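PDB 5ZF1: 5,10-methylenetetrahydrofolate dehydrogenase from Bombyx mori, which probably catalyses the NADP+-dependent oxidation of 5,10-methylenetetrahydrofolate, a step of folate-borne one-carbon metabolism. Local coordinates for residues 216-219 with 225-228; 262-265 with 269-272; 147-152 with 234-239. One frame throughout, in Å; residues are numbered along the deposited sequence.

Followed from the N terminus, the chain first opens contact 3 with the end of helix 140-151 (residues 147-152), whose partner, strand 236-239, is reached only after more than eighty residues. Contact 1 lies wholly within that long excursion: strand 215-218 is followed by a short loop that turns back, so that 225-228 covers it. Contact 2 comes after contact 3 has closed, joining helix 260-263 to strand 269-270 across a three-residue gap. One contact is therefore enclosed, one follows in series, and none cross. All three converge on one parallel sheet, where strand 236-239 stands between 215-218 and 269-270 and bonds to both through its backbone.

Contact 1: residues 216-219 with 225-228; sequences IITA and LIKA
Ile226 pushes its longer branch at the methyl group of Thr218, the two side chains meeting tip to tip, and here the packing is close: Thr218 CG2 lies 3.6 Å from Ile226 CG1. In the Thr218 conformer described, one of two deposited, chi1 of 67° sets CG2 anti to the carbonyl carbon and turns the methyl toward the loop. A beta-branched residue suits a strand, and in this conformer its methyl fills the space against Ile226. Farther back along the strand the fit slackens. Ile216 and Ile226 lie alongside each other, pointing opposite ways, and Ile216 CG2 comes no nearer to Ile226 CD1 than 4.2 Å. Ile164 of strand 160-164 touches all three side chains, which makes this a small buried aliphatic cluster. The solvent side of the loop differs: Leu225 is exposed and its CB points away from the strand, and Lys227, partly exposed, makes long, weak ion pairs with Glu207 and Asp229. A branched apolar residue facing in, between neighbours that do not touch the strand, lets an irregular loop cover a central strand, as here in the parallel sheet of a Rossmann-type NAD(P)-binding domain.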
# COMPACT_ATOMS: atom_id res chain seq x y z
N ILE B 216 17.99 -9.02 1.18
CA ILE B 216 17.54 -8.49 2.48
C ILE B 216 17.74 -6.99 2.47
O ILE B 216 18.83 -6.50 2.14
CB ILE B 216 18.31 -9.12 3.66
CG1 ILE B 216 18.20 -10.64 3.64
CG2 ILE B 216 17.78 -8.55 5.04
CD1 ILE B 216 19.12 -11.29 4.72
N ILE B 217 16.68 -6.26 2.82
CA ILE B 217 16.72 -4.81 2.93
C ILE B 217 16.36 -4.47 4.36
O ILE B 217 15.26 -4.80 4.81
CB ILE B 217 15.75 -4.14 1.95
CG1 ILE B 217 16.23 -4.37 0.51
CG2 ILE B 217 15.62 -2.65 2.26
CD1 ILE B 217 15.14 -4.23 -0.53
N THR B 218 17.28 -3.84 5.10
CA THR B 218 17.03 -3.42 6.49
C THR B 218 16.66 -1.95 6.49
O THR B 218 17.51 -1.09 6.26
CB THR B 218 18.24 -3.67 7.40
OG1 THR B 218 19.33 -2.82 7.03
CG2 THR B 218 18.68 -5.13 7.37
N ALA B 219 15.38 -1.65 6.75
CA ALA B 219 14.85 -0.30 6.70
C ALA B 219 14.35 0.18 8.05
O ALA B 219 13.90 1.32 8.16
CB ALA B 219 13.71 -0.21 5.67
N LEU B 225 20.27 -6.77 13.78
CA LEU B 225 21.62 -7.18 13.42
C LEU B 225 21.51 -8.33 12.42
O LEU B 225 20.99 -9.39 12.76
CB LEU B 225 22.45 -7.57 14.64
CG LEU B 225 23.93 -7.82 14.34
CD1 LEU B 225 24.51 -6.65 13.55
CD2 LEU B 225 24.71 -8.05 15.62
N ILE B 226 21.99 -8.10 11.20
CA ILE B 226 22.13 -9.17 10.23
C ILE B 226 23.49 -9.81 10.47
O ILE B 226 24.53 -9.17 10.29
CB ILE B 226 22.02 -8.65 8.79
CG1 ILE B 226 20.69 -7.93 8.57
CG2 ILE B 226 22.14 -9.81 7.82
CD1 ILE B 226 19.49 -8.79 8.84
N LYS B 227 23.49 -11.06 10.90
CA LYS B 227 24.71 -11.82 11.12
C LYS B 227 24.95 -12.78 9.97
O LYS B 227 24.03 -13.12 9.21
CB LYS B 227 24.64 -12.60 12.44
CG LYS B 227 24.04 -11.82 13.59
CD LYS B 227 24.11 -12.65 14.87
CE LYS B 227 22.74 -12.85 15.51
NZ LYS B 227 21.81 -13.68 14.70
N ALA B 228 26.20 -13.24 9.85
CA ALA B 228 26.57 -14.08 8.72
C ALA B 228 25.74 -15.35 8.65
O ALA B 228 25.44 -15.84 7.55
CB ALA B 228 28.07 -14.41 8.79

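Contact 2: residues 262-265 with 269-272; sequences EVSK and AITP
Val263 of the short helix 260-263 and the next residue, Ser264, meet Ile270 on the strand that follows, closing the second half of a beta-alpha-beta crossover that runs from strand 236-239 through helix 260-263 to strand 269-270 of the Rossmann-type sheet. Glu262, first in the segment, takes no part in the apolar contact; its carboxylate pairs with Lys265 within the same segment. Val263 comes next and is buried. Its CG1, anti to the backbone N at chi1 166°, lies 3.9 Å from Ile270 CD1, and the two side chains meet at a slant, a compact beta-branched residue against a longer one. Val263 also touches Ile237 on strand 236-239, so it bridges neighbouring strands. Ser264 follows with a small side chain that leaves room for the isoleucine: its OG stands 3.8 Å from Ile270 CD1 and 4.1 Å from Ile270 CG2, a van der Waals approach. The hydroxyl is buried but satisfied by a hydrogen bond to the backbone O of Tyr260, one turn earlier. Ile270 reaches both residues because CG1 is anti to its backbone N (chi1 -169°) and the chain stays extended beyond it. Lys265 ends the segment on the exposed side, where its extended chain reaches Glu262, one turn back, in a salt bridge: Lys265 NZ meets Glu262 OE2 at 2.7 Å on the syn side, 17° out of the carboxylate plane.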
# COMPACT_ATOMS: atom_id res chain seq x y z
N GLU B 262 31.86 -9.95 8.69
CA GLU B 262 31.53 -11.36 8.48
C GLU B 262 30.54 -11.54 7.34
O GLU B 262 30.69 -12.46 6.53
CB GLU B 262 30.98 -11.97 9.77
CG GLU B 262 32.05 -12.26 10.83
CD GLU B 262 33.32 -12.86 10.24
OE1 GLU B 262 33.24 -13.89 9.53
OE2 GLU B 262 34.41 -12.30 10.49
N VAL B 263 29.53 -10.67 7.24
CA VAL B 263 28.52 -10.84 6.21
C VAL B 263 29.12 -10.61 4.83
O VAL B 263 28.71 -11.26 3.86
CB VAL B 263 27.32 -9.92 6.48
CG1 VAL B 263 26.40 -9.81 5.25
CG2 VAL B 263 26.54 -10.46 7.66
N SER B 264 30.11 -9.72 4.72
CA SER B 264 30.80 -9.50 3.45
C SER B 264 31.46 -10.77 2.93
O SER B 264 31.64 -10.91 1.71
CB SER B 264 31.85 -8.40 3.59
OG SER B 264 31.26 -7.17 3.97
N LYS B 265 31.83 -11.69 3.82
CA LYS B 265 32.39 -12.97 3.42
C LYS B 265 31.35 -13.94 2.87
O LYS B 265 31.73 -14.96 2.28
CB LYS B 265 33.10 -13.65 4.60
CG LYS B 265 34.26 -12.88 5.20
CD LYS B 265 34.80 -13.63 6.41
CE LYS B 265 35.83 -12.82 7.17
NZ LYS B 265 36.02 -13.35 8.56
N ALA B 269 26.49 -9.26 -2.68
CA ALA B 269 26.58 -7.82 -2.88
C ALA B 269 26.11 -7.17 -1.59
O ALA B 269 25.23 -7.72 -0.94
CB ALA B 269 25.72 -7.35 -4.06
N ILE B 270 26.72 -6.05 -1.21
CA ILE B 270 26.43 -5.45 0.09
C ILE B 270 26.66 -3.95 0.04
O ILE B 270 27.56 -3.46 -0.66
CB ILE B 270 27.28 -6.11 1.20
CG1 ILE B 270 26.80 -5.70 2.59
CG2 ILE B 270 28.77 -5.76 1.01
CD1 ILE B 270 27.54 -6.43 3.72
N THR B 271 25.85 -3.21 0.78
CA THR B 271 26.17 -1.81 1.01
C THR B 271 27.43 -1.68 1.86
O THR B 271 27.63 -2.46 2.80
CB THR B 271 25.01 -1.10 1.72
OG1 THR B 271 24.42 -2.00 2.66
CG2 THR B 271 23.96 -0.70 0.68
N PRO B 272 28.31 -0.74 1.54
CA PRO B 272 29.48 -0.46 2.38
C PRO B 272 29.06 0.32 3.62
O PRO B 272 27.88 0.59 3.84
CB PRO B 272 30.37 0.37 1.47
CG PRO B 272 29.38 1.15 0.63
CD PRO B 272 28.24 0.17 0.38

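Contact 3: residues 147-152 with 234-239; sequences EMLKRF and GATIID
Leu149 and Met148 approach Ile238 differently, one across it and one alongside. Leu149 passes diagonally over the isoleucine and lays CD2 3.6 Å from Ile238 CD1, the closest approach between helix and strand; its CG is 3.9 Å from the same methyl. CD2 also comes within 4.3 Å of Thr236 CG2, so one leucine branch spans two residues on the same face of the strand. Met148 runs past Ile238 in the opposite direction. Its flexible thioether chain bends at chi3 (36°) and brings CE to 4.1 Å from Ile238 CG2, while Met148 CE also packs on Thr271, just past strand 269-270. Ile238 serves both partners because its branches diverge, CG2 anti to the backbone N and CG1 beside it. The axes of helix 147-151 and strand 236-239 come within 10.8 Å and run roughly antiparallel, at 147°, as befits a helix lying on a Rossmann-type parallel sheet. Arg151 NE donates to Glu147 OE2 at 2.8 Å, and Arg151 NH2 forms a salt bridge with Glu17. Between helix and strand all meeting groups are carbon, which implies cohesion by burial and shape, with the Arg151-Glu147 charges turned away from the strand, toward helix 7-26.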
# COMPACT_ATOMS: atom_id res chain seq x y z
N GLU B 147 16.47 1.73 -7.10
CA GLU B 147 17.45 2.11 -8.12
C GLU B 147 18.79 1.42 -7.91
O GLU B 147 19.47 1.07 -8.88
CB GLU B 147 17.61 3.64 -8.14
CG GLU B 147 18.27 4.21 -9.40
CD GLU B 147 17.49 3.95 -10.69
OE1 GLU B 147 16.24 3.85 -10.65
OE2 GLU B 147 18.13 3.85 -11.75
N MET B 148 19.20 1.21 -6.65
CA MET B 148 20.43 0.48 -6.40
C MET B 148 20.32 -0.95 -6.92
O MET B 148 21.27 -1.48 -7.52
CB MET B 148 20.76 0.51 -4.90
CG MET B 148 21.02 1.92 -4.37
SD MET B 148 21.40 2.05 -2.61
CE MET B 148 22.37 0.58 -2.30
N LEU B 149 19.16 -1.58 -6.74
CA LEU B 149 18.97 -2.94 -7.23
C LEU B 149 19.01 -2.99 -8.75
O LEU B 149 19.64 -3.88 -9.33
CB LEU B 149 17.65 -3.50 -6.73
CG LEU B 149 17.58 -3.75 -5.22
CD1 LEU B 149 16.14 -3.91 -4.77
CD2 LEU B 149 18.43 -4.95 -4.85
N LYS B 150 18.33 -2.05 -9.41
CA LYS B 150 18.30 -2.05 -10.87
C LYS B 150 19.66 -1.72 -11.45
O LYS B 150 20.08 -2.34 -12.42
CB LYS B 150 17.25 -1.05 -11.37
CG LYS B 150 15.84 -1.39 -10.92
CD LYS B 150 14.81 -0.42 -11.47
CE LYS B 150 14.25 -0.90 -12.80
NZ LYS B 150 15.27 -0.93 -13.89
N ARG B 151 20.36 -0.75 -10.87
CA ARG B 151 21.62 -0.33 -11.48
C ARG B 151 22.72 -1.35 -11.28
O ARG B 151 23.65 -1.43 -12.09
CB ARG B 151 22.05 1.03 -10.93
CG ARG B 151 21.10 2.13 -11.32
CD ARG B 151 21.51 2.77 -12.62
NE ARG B 151 20.61 3.87 -12.96
CZ ARG B 151 20.98 4.95 -13.65
NH1 ARG B 151 22.23 5.08 -14.05
NH2 ARG B 151 20.09 5.90 -13.91
N PHE B 152 22.65 -2.16 -10.22
CA PHE B 152 23.66 -3.18 -10.00
C PHE B 152 23.23 -4.54 -10.53
O PHE B 152 23.90 -5.55 -10.24
CB PHE B 152 24.02 -3.25 -8.52
CG PHE B 152 24.83 -2.06 -8.05
CD1 PHE B 152 26.17 -1.96 -8.35
CD2 PHE B 152 24.23 -1.03 -7.34
CE1 PHE B 152 26.91 -0.85 -7.94
CE2 PHE B 152 24.96 0.07 -6.93
CZ PHE B 152 26.30 0.16 -7.22
N GLY B 234 25.72 -15.62 -1.50
CA GLY B 234 25.42 -14.89 -2.71
C GLY B 234 24.26 -13.92 -2.63
O GLY B 234 23.92 -13.31 -3.64
N ALA B 235 23.64 -13.76 -1.46
CA ALA B 235 22.50 -12.85 -1.34
C ALA B 235 22.94 -11.38 -1.36
O ALA B 235 24.10 -11.04 -1.14
CB ALA B 235 21.72 -13.14 -0.06
N THR B 236 21.98 -10.50 -1.63
CA THR B 236 22.22 -9.08 -1.70
C THR B 236 21.68 -8.45 -0.42
O THR B 236 20.52 -8.69 -0.07
CB THR B 236 21.52 -8.48 -2.92
OG1 THR B 236 22.07 -9.07 -4.11
CG2 THR B 236 21.68 -6.98 -2.96
N ILE B 237 22.52 -7.67 0.25
CA ILE B 237 22.19 -7.04 1.52
C ILE B 237 22.28 -5.53 1.34
O ILE B 237 23.35 -5.00 1.03
CB ILE B 237 23.14 -7.51 2.64
CG1 ILE B 237 23.27 -9.03 2.65
CG2 ILE B 237 22.72 -6.90 4.00
CD1 ILE B 237 22.05 -9.76 3.14
N ILE B 238 21.16 -4.84 1.55
CA ILE B 238 21.13 -3.38 1.50
C ILE B 238 20.70 -2.86 2.86
O ILE B 238 19.58 -3.15 3.32
CB ILE B 238 20.20 -2.87 0.40
CG1 ILE B 238 20.76 -3.27 -0.96
CG2 ILE B 238 20.03 -1.34 0.52
CD1 ILE B 238 19.80 -3.08 -2.11
N ASP B 239 21.58 -2.10 3.51
CA ASP B 239 21.30 -1.40 4.76
C ASP B 239 20.86 0.02 4.44
O ASP B 239 21.66 0.83 3.96
CB ASP B 239 22.54 -1.44 5.66
CG ASP B 239 22.25 -0.97 7.07
OD1 ASP B 239 21.14 -0.47 7.32
OD2 ASP B 239 23.15 -1.11 7.93